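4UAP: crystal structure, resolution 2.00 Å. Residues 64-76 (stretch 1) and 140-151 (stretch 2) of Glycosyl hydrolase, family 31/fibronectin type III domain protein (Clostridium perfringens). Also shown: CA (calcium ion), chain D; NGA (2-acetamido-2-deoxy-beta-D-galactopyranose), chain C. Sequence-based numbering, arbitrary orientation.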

ATOM      1  N   PRO A  64      -8.901  -8.558 -16.463  1.00 20.98           N
ATOM      2  CA  PRO A  64      -9.800  -7.754 -15.622  1.00 19.75           C
ATOM      3  C   PRO A  64     -10.439  -8.588 -14.514  1.00 18.43           C
ATOM      4  O   PRO A  64     -10.784  -9.748 -14.715  1.00 19.20           O
ATOM      5  N   LYS A  65     -10.549  -8.005 -13.329  1.00 14.58           N
ATOM      6  CA  LYS A  65     -11.142  -8.683 -12.189  1.00 15.83           C
ATOM      7  C   LYS A  65     -12.253  -7.826 -11.622  1.00 16.74           C
ATOM      8  O   LYS A  65     -12.127  -6.604 -11.568  1.00 10.33           O
ATOM      9  N   THR A  66     -13.342  -8.459 -11.204  1.00 14.37           N
ATOM     10  CA  THR A  66     -14.378  -7.739 -10.479  1.00 13.26           C
ATOM     11  C   THR A  66     -14.086  -7.886  -8.987  1.00 14.13           C
ATOM     12  O   THR A  66     -14.019  -8.995  -8.465  1.00 14.68           O
ATOM     13  N   LEU A  67     -13.900  -6.752  -8.318  1.00 10.41           N
ATOM     14  CA  LEU A  67     -13.404  -6.723  -6.941  1.00 11.55           C
ATOM     15  C   LEU A  67     -14.455  -6.274  -5.934  1.00 12.91           C
ATOM     16  O   LEU A  67     -15.161  -5.293  -6.162  1.00 10.93           O
ATOM     17  N   GLU A  68     -14.545  -6.980  -4.813  1.00 10.65           N
ATOM     18  CA  GLU A  68     -15.347  -6.502  -3.690  1.00 14.27           C
ATOM     19  C   GLU A  68     -14.617  -5.360  -2.971  1.00 12.23           C
ATOM     20  O   GLU A  68     -15.219  -4.345  -2.624  1.00 11.50           O
ATOM     21  N   ASN A  69     -13.313  -5.518  -2.764  1.00  9.31           N
ATOM     22  CA  ASN A  69     -12.519  -4.483  -2.097  1.00  9.24           C
ATOM     23  C   ASN A  69     -11.031  -4.710  -2.259  1.00  8.92           C
ATOM     24  O   ASN A  69     -10.610  -5.775  -2.705  1.00 10.05           O
ATOM     25  N   PHE A  70     -10.230  -3.720  -1.885  1.00  7.29           N
ATOM     26  CA  PHE A  70      -8.880  -4.045  -1.468  1.00  8.40           C
ATOM     27  C   PHE A  70      -8.678  -3.485  -0.066  1.00  8.14           C
ATOM     28  O   PHE A  70      -9.348  -2.533   0.347  1.00  6.45           O
ATOM     29  N   THR A  71      -7.785  -4.137   0.668  1.00  6.99           N
ATOM     30  CA  THR A  71      -7.568  -3.879   2.078  1.00  6.42           C
ATOM     31  C   THR A  71      -6.092  -3.653   2.337  1.00  9.43           C
ATOM     32  O   THR A  71      -5.267  -4.524   2.049  1.00  6.63           O
ATOM     33  N   ILE A  72      -5.777  -2.478   2.875  1.00  5.70           N
ATOM     34  CA  ILE A  72      -4.419  -2.101   3.221  1.00  8.11           C
ATOM     35  C   ILE A  72      -4.219  -2.360   4.713  1.00  8.40           C
ATOM     36  O   ILE A  72      -5.001  -1.884   5.537  1.00  7.17           O
ATOM     37  N   TYR A  73      -3.195  -3.141   5.047  1.00  4.78           N
ATOM     38  CA  TYR A  73      -2.881  -3.427   6.436  1.00  8.00           C
ATOM     39  C   TYR A  73      -1.786  -2.485   6.923  1.00  7.85           C
ATOM     40  O   TYR A  73      -0.664  -2.482   6.406  1.00  6.54           O
ATOM     41  N   ASN A  74      -2.133  -1.672   7.917  1.00  8.36           N
ATOM     42  CA  ASN A  74      -1.249  -0.626   8.397  1.00  8.96           C
ATOM     43  C   ASN A  74      -0.379  -1.096   9.551  1.00  9.01           C
ATOM     44  O   ASN A  74      -0.739  -2.018  10.275  1.00  7.98           O
ATOM     45  N   ARG A  75       0.771  -0.453   9.709  1.00  6.64           N
ATOM     46  CA  ARG A  75       1.698  -0.842  10.761  1.00  7.53           C
ATOM     47  C   ARG A  75       1.156  -0.392  12.110  1.00  7.26           C
ATOM     48  O   ARG A  75       0.984   0.801  12.349  1.00  9.51           O
ATOM     49  N   MET A  76       0.897  -1.354  12.988  1.00  8.71           N
ATOM     50  CA  MET A  76       0.323  -1.053  14.298  1.00  9.16           C
ATOM     51  C   MET A  76       1.302  -1.382  15.423  1.00 11.17           C
ATOM     52  O   MET A  76       2.151  -2.270  15.289  1.00  9.44           O
ATOM     53  N   LEU A 140       7.398   5.603   5.699  1.00  6.76           N
ATOM     54  CA  LEU A 140       6.175   4.879   5.358  1.00  5.78           C
ATOM     55  C   LEU A 140       6.359   3.401   5.636  1.00  7.89           C
ATOM     56  O   LEU A 140       7.375   2.822   5.248  1.00  7.48           O
ATOM     57  N   ALA A 141       5.375   2.790   6.288  1.00  4.61           N
ATOM     58  CA  ALA A 141       5.383   1.352   6.516  1.00  5.54           C
ATOM     59  C   ALA A 141       4.010   0.782   6.204  1.00  7.46           C
ATOM     60  O   ALA A 141       3.001   1.251   6.727  1.00  9.05           O
ATOM     61  N   ILE A 142       3.976  -0.232   5.348  1.00  6.77           N
ATOM     62  CA  ILE A 142       2.742  -0.938   5.029  1.00  5.64           C
ATOM     63  C   ILE A 142       2.975  -2.440   5.178  1.00  6.58           C
ATOM     64  O   ILE A 142       3.951  -2.966   4.649  1.00  6.90           O
ATOM     65  N   ASN A 143       2.096  -3.126   5.910  1.00  6.87           N
ATOM     66  CA  ASN A 143       2.246  -4.567   6.127  1.00  5.55           C
ATOM     67  C   ASN A 143       1.911  -5.406   4.902  1.00  4.92           C
ATOM     68  O   ASN A 143       2.587  -6.374   4.591  1.00  6.51           O
ATOM     69  N   GLU A 144       0.830  -5.046   4.226  1.00  5.71           N
ATOM     70  CA  GLU A 144       0.260  -5.909   3.202  1.00  7.64           C
ATOM     71  C   GLU A 144      -0.876  -5.170   2.535  1.00  7.09           C
ATOM     72  O   GLU A 144      -1.514  -4.325   3.159  1.00  7.05           O
ATOM     73  N   ILE A 145      -1.119  -5.474   1.268  1.00  6.96           N
ATOM     74  CA  ILE A 145      -2.327  -5.021   0.607  1.00  8.40           C
ATOM     75  C   ILE A 145      -2.960  -6.246  -0.028  1.00 11.57           C
ATOM     76  O   ILE A 145      -2.299  -6.959  -0.778  1.00  8.38           O
ATOM     77  N   GLU A 146      -4.221  -6.503   0.320  1.00  8.91           N
ATOM     78  CA  GLU A 146      -4.968  -7.675  -0.152  1.00 10.96           C
ATOM     79  C   GLU A 146      -6.126  -7.277  -1.052  1.00 10.37           C
ATOM     80  O   GLU A 146      -6.794  -6.276  -0.793  1.00 11.97           O
ATOM     81  N   PHE A 147      -6.376  -8.077  -2.086  1.00  8.63           N
ATOM     82  CA  PHE A 147      -7.461  -7.812  -3.033  1.00 11.09           C
ATOM     83  C   PHE A 147      -8.505  -8.926  -2.945  1.00 14.97           C
ATOM     84  O   PHE A 147      -8.165 -10.108  -2.968  1.00 14.94           O
ATOM     85  N   TYR A 148      -9.768  -8.546  -2.810  1.00  9.17           N
ATOM     86  CA  TYR A 148     -10.845  -9.525  -2.642  1.00 12.27           C
ATOM     87  C   TYR A 148     -11.761  -9.526  -3.855  1.00 14.36           C
ATOM     88  O   TYR A 148     -12.396  -8.514  -4.167  1.00 11.77           O
ATOM     89  N   GLU A 149     -11.821 -10.659  -4.540  1.00 11.87           N
ATOM     90  CA  GLU A 149     -12.598 -10.765  -5.769  1.00 17.00           C
ATOM     91  C   GLU A 149     -14.087 -10.992  -5.478  1.00 20.33           C
ATOM     92  O   GLU A 149     -14.450 -11.653  -4.502  1.00 19.06           O
ATOM     93  N   LYS A 150     -14.952 -10.433  -6.319  1.00 20.90           N
ATOM     94  CA  LYS A 150     -16.379 -10.683  -6.194  1.00 24.07           C
ATOM     95  C   LYS A 150     -16.670 -12.097  -6.684  1.00 36.23           C
ATOM     96  O   LYS A 150     -16.511 -12.389  -7.874  1.00 33.59           O
ATOM     97  N   SER A 151     -17.063 -12.952  -5.734  1.00 43.40           N
ATOM     98  CA  SER A 151     -17.463 -14.350  -5.946  1.00 51.14           C
ATOM     99  C   SER A 151     -17.134 -14.938  -7.318  1.00 48.32           C
ATOM    100  O   SER A 151     -18.023 -15.385  -8.042  1.00 54.01           O
TER

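Strand 141-149 runs antiparallel to strand 69-74, so side chains from both strands meet in pairs on alternate faces of the sheet, and 1080 Å² is buried between the stretches. At its start, Ala 141 points toward stretch 1, and its CB lies 3.6 Å from CD of Arg 75. The Arg 75 side chain, extended with chi1 to chi3 all t, carries its guanidinium past this methyl to the sugar: NH1 donates to O3 (2.9 Å) and O4 (3.1 Å) of NGA. Near the Arg 75 backbone, one water donates to both Ala 141 O (2.6 Å) and Asn 74 OD1 (2.8 Å), joining the two stretches.

Ile 142 (m, t) lies on the face shared by Phe 70, Ile 72, Ile 145 and Phe 147; its CG2 meets CG2 of Ile 72 at 3.9 Å. Asn 143 (chi1 m) points toward stretch 1, setting its CB 3.9 Å from CB of Tyr 73. Its OD1 is buried 3.5 Å from CA of Arg 75 without a polar partner, whereas its backbone O binds calcium at 2.3 Å. Glu 144 (t, p) starts on the sheet face that carries Tyr 73, with CB 4.0 Å from the ring atom CD1 of Tyr 73, but its end leads away and OE2 ligates the same calcium at 2.3 Å.

Ile 145 repeats the m, t rotamer of its partner Ile 72, and the CG1 atoms of Ile 145 and Ile 72 pack 4.0 Å apart. On the other face, Glu 146 extends (m, t), and its carboxylate comes nearer to stretch 1. Its OE1 accepts hydrogen bonds from OH of Tyr 73 (2.8 Å) and OH of Tyr 148 (2.8 Å), so one oxygen gathers two phenols.

Phe 147 (m) returns to the apolar face. CB of Phe 70 (p) sits over one face of its ring, 3.5 Å from CD2 of Phe 147, while CD1 of Leu 67 (m, t) approaches the ring edge, 4.2 Å from that same CD2 of Phe 147. The two phenyl rings are oblique, with planes at 40°. Opposite this apolar face, the Tyr 148 ring (m) packs beside Asn 69 and Thr 71: its CD1 is 3.3 Å from OD1 of Asn 69, which also accepts a 2.9 Å hydrogen bond from OG1 of Thr 71.

Beyond the bulge, Glu 149 (t, t) reaches Lys 65 through a water, which accepts from Lys 65 NZ (2.9 Å) and donates to Glu 149 OE1 (2.9 Å). Finally, CG of exposed Lys 150 lies 3.3 Å from OE2 of Glu 68.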

ATOM      1  CB  PRO A  64     -10.843  -7.241 -16.617  1.00 23.78           C
ATOM      2  CG  PRO A  64     -10.108  -7.201 -17.941  1.00 25.25           C
ATOM      3  CD  PRO A  64      -9.165  -8.378 -17.902  1.00 20.04           C
ATOM      4  CB  LYS A  65     -10.095  -8.961 -11.107  1.00 16.03           C
ATOM      5  CG  LYS A  65      -8.934  -9.809 -11.581  1.00 25.94           C
ATOM      6  CD  LYS A  65      -9.368 -11.247 -11.831  1.00 25.93           C
ATOM      7  CE  LYS A  65      -8.244 -12.053 -12.472  1.00 33.44           C
ATOM      8  NZ  LYS A  65      -8.605 -13.492 -12.627  1.00 35.88           N
ATOM      9  CB  THR A  66     -15.788  -8.251 -10.848  1.00 17.17           C
ATOM     10  OG1 THR A  66     -15.859  -9.657 -10.619  1.00 19.63           O
ATOM     11  CG2 THR A  66     -16.052  -8.007 -12.340  1.00 14.79           C
ATOM     12  CB  LEU A  67     -12.192  -5.786  -6.842  1.00 11.44           C
ATOM     13  CG  LEU A  67     -10.981  -6.105  -7.720  1.00 15.85           C
ATOM     14  CD1 LEU A  67      -9.910  -5.021  -7.597  1.00 19.36           C
ATOM     15  CD2 LEU A  67     -10.425  -7.480  -7.351  1.00 20.05           C
ATOM     16  CB  GLU A  68     -15.651  -7.641  -2.711  1.00 14.15           C
ATOM     17  CG  GLU A  68     -16.540  -8.741  -3.286  1.00 28.91           C
ATOM     18  CD  GLU A  68     -18.023  -8.348  -3.375  1.00 42.13           C
ATOM     19  OE1 GLU A  68     -18.350  -7.141  -3.264  1.00 34.02           O
ATOM     20  OE2 GLU A  68     -18.865  -9.261  -3.554  1.00 44.45           O
ATOM     21  CB  ASN A  69     -12.850  -4.428  -0.591  1.00  9.88           C
ATOM     22  CG  ASN A  69     -12.213  -5.580   0.202  1.00 16.24           C
ATOM     23  OD1 ASN A  69     -10.991  -5.647   0.366  1.00 12.86           O
ATOM     24  ND2 ASN A  69     -13.044  -6.477   0.706  1.00 14.13           N
ATOM     25  CB  PHE A  70      -7.811  -3.563  -2.470  1.00  8.82           C
ATOM     26  CG  PHE A  70      -7.756  -2.077  -2.687  1.00  9.46           C
ATOM     27  CD1 PHE A  70      -7.048  -1.258  -1.819  1.00 10.98           C
ATOM     28  CD2 PHE A  70      -8.354  -1.511  -3.802  1.00 10.33           C
ATOM     29  CE1 PHE A  70      -6.971   0.103  -2.043  1.00 13.59           C
ATOM     30  CE2 PHE A  70      -8.287  -0.140  -4.027  1.00 10.96           C
ATOM     31  CZ  PHE A  70      -7.591   0.662  -3.153  1.00  8.82           C
ATOM     32  CB  THR A  71      -8.057  -5.051   2.942  1.00  9.26           C
ATOM     33  OG1 THR A  71      -9.475  -5.212   2.769  1.00 12.29           O
ATOM     34  CG2 THR A  71      -7.743  -4.804   4.408  1.00  9.93           C
ATOM     35  CB  ILE A  72      -4.146  -0.612   2.889  1.00  8.02           C
ATOM     36  CG1 ILE A  72      -4.434  -0.337   1.399  1.00  8.44           C
ATOM     37  CG2 ILE A  72      -2.705  -0.230   3.251  1.00  7.32           C
ATOM     38  CD1 ILE A  72      -4.425   1.143   1.016  1.00  8.80           C
ATOM     39  CB  TYR A  73      -2.462  -4.886   6.605  1.00  7.37           C
ATOM     40  CG  TYR A  73      -3.596  -5.868   6.384  1.00  9.39           C
ATOM     41  CD1 TYR A  73      -3.966  -6.263   5.096  1.00 10.62           C
ATOM     42  CD2 TYR A  73      -4.303  -6.399   7.467  1.00 13.27           C
ATOM     43  CE1 TYR A  73      -5.004  -7.160   4.895  1.00 15.31           C
ATOM     44  CE2 TYR A  73      -5.353  -7.290   7.272  1.00 15.38           C
ATOM     45  CZ  TYR A  73      -5.689  -7.671   5.993  1.00 16.12           C
ATOM     46  OH  TYR A  73      -6.716  -8.563   5.807  1.00 20.31           O
ATOM     47  CB  ASN A  74      -2.064   0.593   8.821  1.00  9.22           C
ATOM     48  CG  ASN A  74      -2.820   1.201   7.662  1.00 10.52           C
ATOM     49  OD1 ASN A  74      -2.230   1.508   6.630  1.00  9.19           O
ATOM     50  ND2 ASN A  74      -4.138   1.333   7.806  1.00  9.02           N
ATOM     51  CB  ARG A  75       3.089  -0.252  10.524  1.00  6.68           C
ATOM     52  CG  ARG A  75       4.094  -0.681  11.593  1.00  9.64           C
ATOM     53  CD  ARG A  75       5.406   0.050  11.447  1.00  9.01           C
ATOM     54  NE  ARG A  75       6.341  -0.371  12.481  1.00 13.58           N
ATOM     55  CZ  ARG A  75       7.593   0.063  12.564  1.00 18.32           C
ATOM     56  NH1 ARG A  75       8.050   0.935  11.672  1.00 11.95           N
ATOM     57  NH2 ARG A  75       8.379  -0.377  13.536  1.00 14.68           N
ATOM     58  CB  MET A  76      -0.986  -1.827  14.515  1.00  8.23           C
ATOM     59  CG  MET A  76      -2.010  -1.674  13.376  1.00  8.52           C
ATOM     60  SD  MET A  76      -2.505   0.027  13.026  1.00  6.61           S
ATOM     61  CE  MET A  76      -3.601   0.321  14.411  1.00 13.61           C
ATOM     62  CB  LEU A 140       5.816   5.076   3.875  1.00  6.54           C
ATOM     63  CG  LEU A 140       4.558   4.327   3.421  1.00  9.46           C
ATOM     64  CD1 LEU A 140       3.308   4.954   4.051  1.00  7.08           C
ATOM     65  CD2 LEU A 140       4.459   4.293   1.910  1.00  9.73           C
ATOM     66  CB  ALA A 141       5.783   1.027   7.959  1.00  5.97           C
ATOM     67  CB  ILE A 142       2.266  -0.607   3.596  1.00  5.52           C
ATOM     68  CG1 ILE A 142       1.990   0.899   3.466  1.00  7.33           C
ATOM     69  CG2 ILE A 142       1.033  -1.438   3.233  1.00  5.41           C
ATOM     70  CD1 ILE A 142       1.688   1.353   2.007  1.00  8.73           C
ATOM     71  CB  ASN A 143       1.348  -5.036   7.280  1.00  5.96           C
ATOM     72  CG  ASN A 143       1.630  -4.317   8.571  1.00  7.90           C
ATOM     73  OD1 ASN A 143       2.585  -3.541   8.673  1.00  6.09           O
ATOM     74  ND2 ASN A 143       0.803  -4.585   9.585  1.00  6.67           N
ATOM     75  CB  GLU A 144      -0.255  -7.231   3.810  1.00  7.47           C
ATOM     76  CG  GLU A 144      -0.692  -8.299   2.766  1.00  8.32           C
ATOM     77  CD  GLU A 144       0.453  -9.219   2.334  1.00  9.62           C
ATOM     78  OE1 GLU A 144       0.216 -10.152   1.542  1.00 10.34           O
ATOM     79  OE2 GLU A 144       1.600  -9.013   2.785  1.00 10.31           O
ATOM     80  CB  ILE A 145      -2.050  -3.926  -0.451  1.00 10.34           C
ATOM     81  CG1 ILE A 145      -1.445  -2.687   0.232  1.00  6.70           C
ATOM     82  CG2 ILE A 145      -3.348  -3.569  -1.193  1.00  9.59           C
ATOM     83  CD1 ILE A 145      -1.031  -1.542  -0.736  1.00  7.36           C
ATOM     84  CB  GLU A 146      -5.520  -8.478   1.033  1.00 11.12           C
ATOM     85  CG  GLU A 146      -4.463  -9.093   1.908  1.00 13.44           C
ATOM     86  CD  GLU A 146      -5.050  -9.989   2.967  1.00 21.30           C
ATOM     87  OE1 GLU A 146      -6.234  -9.792   3.320  1.00 21.09           O
ATOM     88  OE2 GLU A 146      -4.328 -10.891   3.443  1.00 26.12           O
ATOM     89  CB  PHE A 147      -6.906  -7.683  -4.464  1.00 11.87           C
ATOM     90  CG  PHE A 147      -5.998  -6.494  -4.644  1.00 10.52           C
ATOM     91  CD1 PHE A 147      -4.681  -6.540  -4.213  1.00 11.21           C
ATOM     92  CD2 PHE A 147      -6.475  -5.321  -5.206  1.00 12.31           C
ATOM     93  CE1 PHE A 147      -3.850  -5.441  -4.347  1.00  9.44           C
ATOM     94  CE2 PHE A 147      -5.657  -4.221  -5.355  1.00 10.73           C
ATOM     95  CZ  PHE A 147      -4.337  -4.278  -4.921  1.00 10.11           C
ATOM     96  CB  TYR A 148     -11.645  -9.236  -1.370  1.00 14.39           C
ATOM     97  CG  TYR A 148     -10.903  -9.604  -0.109  1.00 14.50           C
ATOM     98  CD1 TYR A 148      -9.968  -8.740   0.453  1.00 14.89           C
ATOM     99  CD2 TYR A 148     -11.126 -10.824   0.510  1.00 17.82           C
ATOM    100  CE1 TYR A 148      -9.280  -9.083   1.609  1.00 17.08           C
ATOM    101  CE2 TYR A 148     -10.452 -11.177   1.659  1.00 22.58           C
ATOM    102  CZ  TYR A 148      -9.527 -10.311   2.203  1.00 22.61           C
ATOM    103  OH  TYR A 148      -8.857 -10.682   3.344  1.00 22.71           O
ATOM    104  CB  GLU A 149     -12.040 -11.896  -6.643  1.00 17.35           C
ATOM    105  CG  GLU A 149     -12.596 -11.912  -8.065  1.00 30.70           C
ATOM    106  CD  GLU A 149     -11.950 -12.973  -8.950  1.00 34.51           C
ATOM    107  OE1 GLU A 149     -11.257 -13.872  -8.421  1.00 39.57           O
ATOM    108  OE2 GLU A 149     -12.137 -12.899 -10.184  1.00 38.48           O
ATOM    109  CB  LYS A 150     -17.198  -9.658  -6.979  1.00 22.78           C
ATOM    110  CG  LYS A 150     -18.718  -9.808  -6.815  1.00 27.79           C
ATOM    111  CD  LYS A 150     -19.453  -8.645  -7.472  1.00 28.23           C
ATOM    112  CE  LYS A 150     -20.964  -8.710  -7.273  1.00 30.33           C
ATOM    113  NZ  LYS A 150     -21.577  -9.868  -7.982  1.00 33.72           N
ATOM    114  CB  SER A 151     -18.968 -14.490  -5.686  1.00 50.42           C
ATOM    115  OG  SER A 151     -19.700 -13.465  -6.342  1.00 46.83           O
TER
HETATM  116 CA    CA D 202       3.497  -8.380   3.949  1.00  7.87          CA
HETATM  117  C1  NGA C 201      12.662   3.588  12.951  1.00 33.04           C
HETATM  118  C2  NGA C 201      11.743   2.382  13.123  1.00 24.90           C
HETATM  119  C3  NGA C 201      11.806   1.514  11.883  1.00 19.79           C
HETATM  120  C4  NGA C 201      11.531   2.384  10.663  1.00 17.64           C
HETATM  121  C5  NGA C 201      12.617   3.456  10.576  1.00 16.62           C
HETATM  122  C6  NGA C 201      12.498   4.442   9.421  1.00 21.30           C
HETATM  123  C7  NGA C 201      11.246   1.307  15.287  1.00 34.18           C
HETATM  124  C8  NGA C 201      11.792   0.466  16.404  1.00 28.63           C
HETATM  125  N2  NGA C 201      12.108   1.596  14.303  1.00 28.96           N
HETATM  126  O1  NGA C 201      12.292   4.550  13.910  1.00 38.69           O
HETATM  127  O3  NGA C 201      10.865   0.479  12.041  1.00 20.64           O
HETATM  128  O4  NGA C 201      10.263   2.986  10.816  1.00 16.40           O
HETATM  129  O5  NGA C 201      12.552   4.257  11.718  1.00 28.17           O
HETATM  130  O6  NGA C 201      13.497   5.450   9.547  1.00 13.30           O
HETATM  131  O7  NGA C 201      10.066   1.687  15.312  1.00 23.92           O
HETATM  132  O   HOH W   1      -9.042 -14.776 -10.090  1.00 37.06           O
HETATM  133  O   HOH W   2       0.503   1.788   7.298  1.00  6.03           O